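Local coordinates for protein VP5 (PDB 6QGI) that is a viral envelope protein that probably mediates fusion of the virus membrane with that of its haloarchaeal host, at residues Q285-A288 with D289-L293; P3-G6 with V7-A11. All blocks are in the same frame, centred on the assembly; numbering follows the deposited sequence.

Contact 1. Residues Q285-A288 with D289-L293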
# COMPACT_ATOMS: atom_id res chain seq x y z
N GLN A 285 -1.11 8.05 9.58
CA GLN A 285 0.26 8.13 9.07
C GLN A 285 0.42 8.08 7.55
O GLN A 285 1.30 8.78 7.03
CB GLN A 285 1.13 7.03 9.70
CG GLN A 285 2.63 7.35 9.75
CD GLN A 285 2.94 8.75 10.23
OE1 GLN A 285 2.55 9.16 11.33
NE2 GLN A 285 3.63 9.52 9.40
N ALA A 286 -0.36 7.25 6.83
CA ALA A 286 -0.21 7.13 5.38
C ALA A 286 -0.43 8.48 4.65
O ALA A 286 0.34 8.78 3.73
CB ALA A 286 -1.15 6.07 4.83
N ILE A 287 -1.42 9.30 5.08
CA ILE A 287 -1.63 10.61 4.43
C ILE A 287 -0.48 11.57 4.83
O ILE A 287 0.01 12.29 3.96
CB ILE A 287 -3.05 11.22 4.62
CG1 ILE A 287 -3.25 12.52 3.80
CG2 ILE A 287 -3.42 11.42 6.09
CD1 ILE A 287 -3.05 12.42 2.27
N ALA A 288 -0.00 11.51 6.10
CA ALA A 288 1.14 12.30 6.57
C ALA A 288 2.38 12.00 5.71
O ALA A 288 3.06 12.92 5.28
CB ALA A 288 1.42 12.00 8.04
N ASP A 289 2.60 10.71 5.41
CA ASP A 289 3.68 10.21 4.57
C ASP A 289 3.47 10.58 3.09
O ASP A 289 4.44 10.94 2.42
CB ASP A 289 3.82 8.68 4.74
CG ASP A 289 4.31 8.21 6.11
OD1 ASP A 289 4.83 9.05 6.88
OD2 ASP A 289 4.18 7.00 6.40
N LEU A 290 2.21 10.53 2.60
CA LEU A 290 1.87 10.91 1.22
C LEU A 290 2.10 12.42 0.98
O LEU A 290 2.51 12.79 -0.12
CB LEU A 290 0.43 10.53 0.85
CG LEU A 290 0.17 9.06 0.46
CD1 LEU A 290 -1.30 8.81 0.27
CD2 LEU A 290 0.91 8.66 -0.82
N ILE A 291 1.84 13.27 2.00
CA ILE A 291 2.08 14.72 1.92
C ILE A 291 3.59 14.95 1.89
O ILE A 291 4.07 15.73 1.06
CB ILE A 291 1.37 15.50 3.08
CG1 ILE A 291 -0.16 15.46 2.92
CG2 ILE A 291 1.87 16.96 3.20
CD1 ILE A 291 -0.93 15.54 4.22
N ALA A 292 4.35 14.21 2.74
CA ALA A 292 5.81 14.27 2.81
C ALA A 292 6.47 13.81 1.50
O ALA A 292 7.55 14.30 1.16
CB ALA A 292 6.30 13.41 3.96
N LEU A 293 5.80 12.90 0.76
CA LEU A 293 6.27 12.40 -0.54
C LEU A 293 5.77 13.30 -1.68
O LEU A 293 5.94 12.96 -2.85
CB LEU A 293 5.84 10.94 -0.76
CG LEU A 293 6.65 9.90 0.01
CD1 LEU A 293 5.84 8.65 0.27
CD2 LEU A 293 7.97 9.57 -0.71
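The chain of Gln285 leaves with CG trans to the backbone N (chi1 -155°) and then bends about the CB-CG bond, which turns its amide along the helix toward Asp289; the carboxylate of Asp289, beside its own backbone N (chi1 -68°), swings back to meet it. The two side chains cross at roughly a right angle, and Gln285 NE2 donates to Asp289 OD1 at 2.8 Å. The bond is nearly straight and lies in the amide plane, but it comes down on the carboxylate from above its plane, the two flat groups being turned 48° against each other. Glutamine suits the place: its amide can give an N-H to OD1 while Arg21 meets the charge at OD2. The same pair is tied again through the backbone, Asp289 N to Gln285 O at 2.8 Å, the first of four i to i+4 bonds that join 285-288 to 289-292. Leu293 N to Asp289 O at 2.9 Å follows them, Leu293 being the first residue to leave helical phi/psi.

On another face the contact is purely apolar. Ile287 CG1 lies 3.8 Å from Ile291 CD1, one turn on, and Ile287 CD1 reaches Leu290 CB at 4.2 Å. Ala292, with a bare methyl, leaves room for Ala274 of helix 270-279, and Ala288 for Met283.

Helix 285-292 is buried on several sides. The salt bridge from Arg21 to Asp289 OD2 would be expected to favour the charged form of the carboxylate. Helix 270-279 packs against Gln285, Asp289 and Ala292; from helix 476-496, Tyr493 touches Ile287, while Ile291 meets Tyr493, Ile490 and Asn486. Thr436 of strand 434-439 touches Ala286, Ile287 and Leu290.

Contact 2. Residues P3-G6 with V7-A11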
# COMPACT_ATOMS: atom_id res chain seq x y z
N PRO A 3 -12.22 -8.71 4.10
CA PRO A 3 -11.68 -7.39 4.49
C PRO A 3 -12.48 -6.24 3.85
O PRO A 3 -12.78 -6.28 2.66
CB PRO A 3 -10.24 -7.43 3.98
CG PRO A 3 -10.23 -8.43 2.89
CD PRO A 3 -11.29 -9.44 3.22
N LEU A 4 -12.88 -5.24 4.69
CA LEU A 4 -13.66 -4.05 4.32
C LEU A 4 -13.01 -3.28 3.17
O LEU A 4 -13.68 -2.94 2.20
CB LEU A 4 -13.82 -3.14 5.56
CG LEU A 4 -14.50 -1.76 5.40
CD1 LEU A 4 -15.97 -1.90 5.02
CD2 LEU A 4 -14.36 -0.93 6.66
N VAL A 5 -11.71 -2.99 3.29
CA VAL A 5 -10.94 -2.25 2.29
C VAL A 5 -10.83 -3.08 1.00
O VAL A 5 -11.12 -2.57 -0.09
CB VAL A 5 -9.56 -1.83 2.85
CG1 VAL A 5 -8.65 -1.27 1.76
CG2 VAL A 5 -9.71 -0.84 4.00
N GLY A 6 -10.43 -4.34 1.14
CA GLY A 6 -10.23 -5.26 0.03
C GLY A 6 -11.45 -5.65 -0.77
O GLY A 6 -11.39 -5.70 -2.00
N VAL A 7 -12.58 -5.93 -0.08
CA VAL A 7 -13.81 -6.38 -0.74
C VAL A 7 -14.86 -5.27 -0.78
O VAL A 7 -15.36 -4.95 -1.87
CB VAL A 7 -14.37 -7.67 -0.08
CG1 VAL A 7 -15.62 -8.16 -0.80
CG2 VAL A 7 -13.31 -8.77 -0.03
N GLY A 8 -15.20 -4.72 0.38
CA GLY A 8 -16.22 -3.68 0.52
C GLY A 8 -15.95 -2.41 -0.27
O GLY A 8 -16.86 -1.87 -0.89
N LEU A 9 -14.69 -1.95 -0.25
CA LEU A 9 -14.32 -0.72 -0.94
C LEU A 9 -13.58 -1.01 -2.25
O LEU A 9 -13.31 -0.06 -2.99
CB LEU A 9 -13.47 0.18 -0.03
CG LEU A 9 -14.03 0.47 1.38
CD1 LEU A 9 -12.97 1.08 2.27
CD2 LEU A 9 -15.28 1.35 1.33
N ALA A 10 -13.30 -2.30 -2.55
CA ALA A 10 -12.56 -2.76 -3.74
C ALA A 10 -11.26 -1.95 -3.87
O ALA A 10 -10.89 -1.48 -4.95
CB ALA A 10 -13.43 -2.64 -5.00
N ALA A 11 -10.61 -1.74 -2.71
CA ALA A 11 -9.42 -0.93 -2.55
C ALA A 11 -8.25 -1.73 -1.97
O ALA A 11 -8.33 -2.95 -1.82
CB ALA A 11 -9.76 0.26 -1.65
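Val5 lays its CG1 methyl against the CB of Ala11 at 3.9 Å, while its CG2 meets CD1 of Leu9 at 4.2 Å, so its two branches address two residues of the returning chain. With CG beside its backbone N (chi1 -51°), Leu9 carries CD1 back over the preceding turn. Pro3 CD touches Val7 CG2 at 3.9 Å on a more exposed side; its ring, lacking an N-H, suits the start of a helix.

The backbone bonds widen along the chain. Val7 N binds Pro3 O at 2.8 Å with alpha-helical spacing, Leu9 N reaches Leu4 O at 2.8 Å in a pi-type turn, and, after Ala10 at positive phi reverses the chain, Ala11 N closes a wide turn onto Val5 O at 2.8 Å. Gly6 CA makes a C-H...O contact with Ala11 O at 3.5 Å. Buried Gly8 suits its place because a side chain there would point back at Leu4 O, where there is little room. Leu9 packs on Val352 and Met349 of strand 343-355, and Ile437 of strand 434-439, the antiparallel partner of strand 11-13, touches Val5, Leu9 and Ala11. The contact thus depends on main-chain bonds, shape and small residues rather than on charge.

Both contacts are local, but they differ in setting: contact 1 runs along one short helix, contact 2 spans a weakly bonded helical turn and the chain reversal into strand 11-13. Contact 1 is buried among helices 270-279 and 476-496, whereas contact 2 is only partly buried, with Leu4 and Leu9 turned into the fold and Pro3, Gly6 and Val7 exposed. The first is a regular alpha-helix that combines a charged, amide-bound face with an apolar one; the second is a widening turn with no side-chain polar bond between its segments. Their centres lie 21 Å apart without touching, yet both rest on adjacent residues of strand 434-439, contact 1 on Thr436 and contact 2 on Ile437.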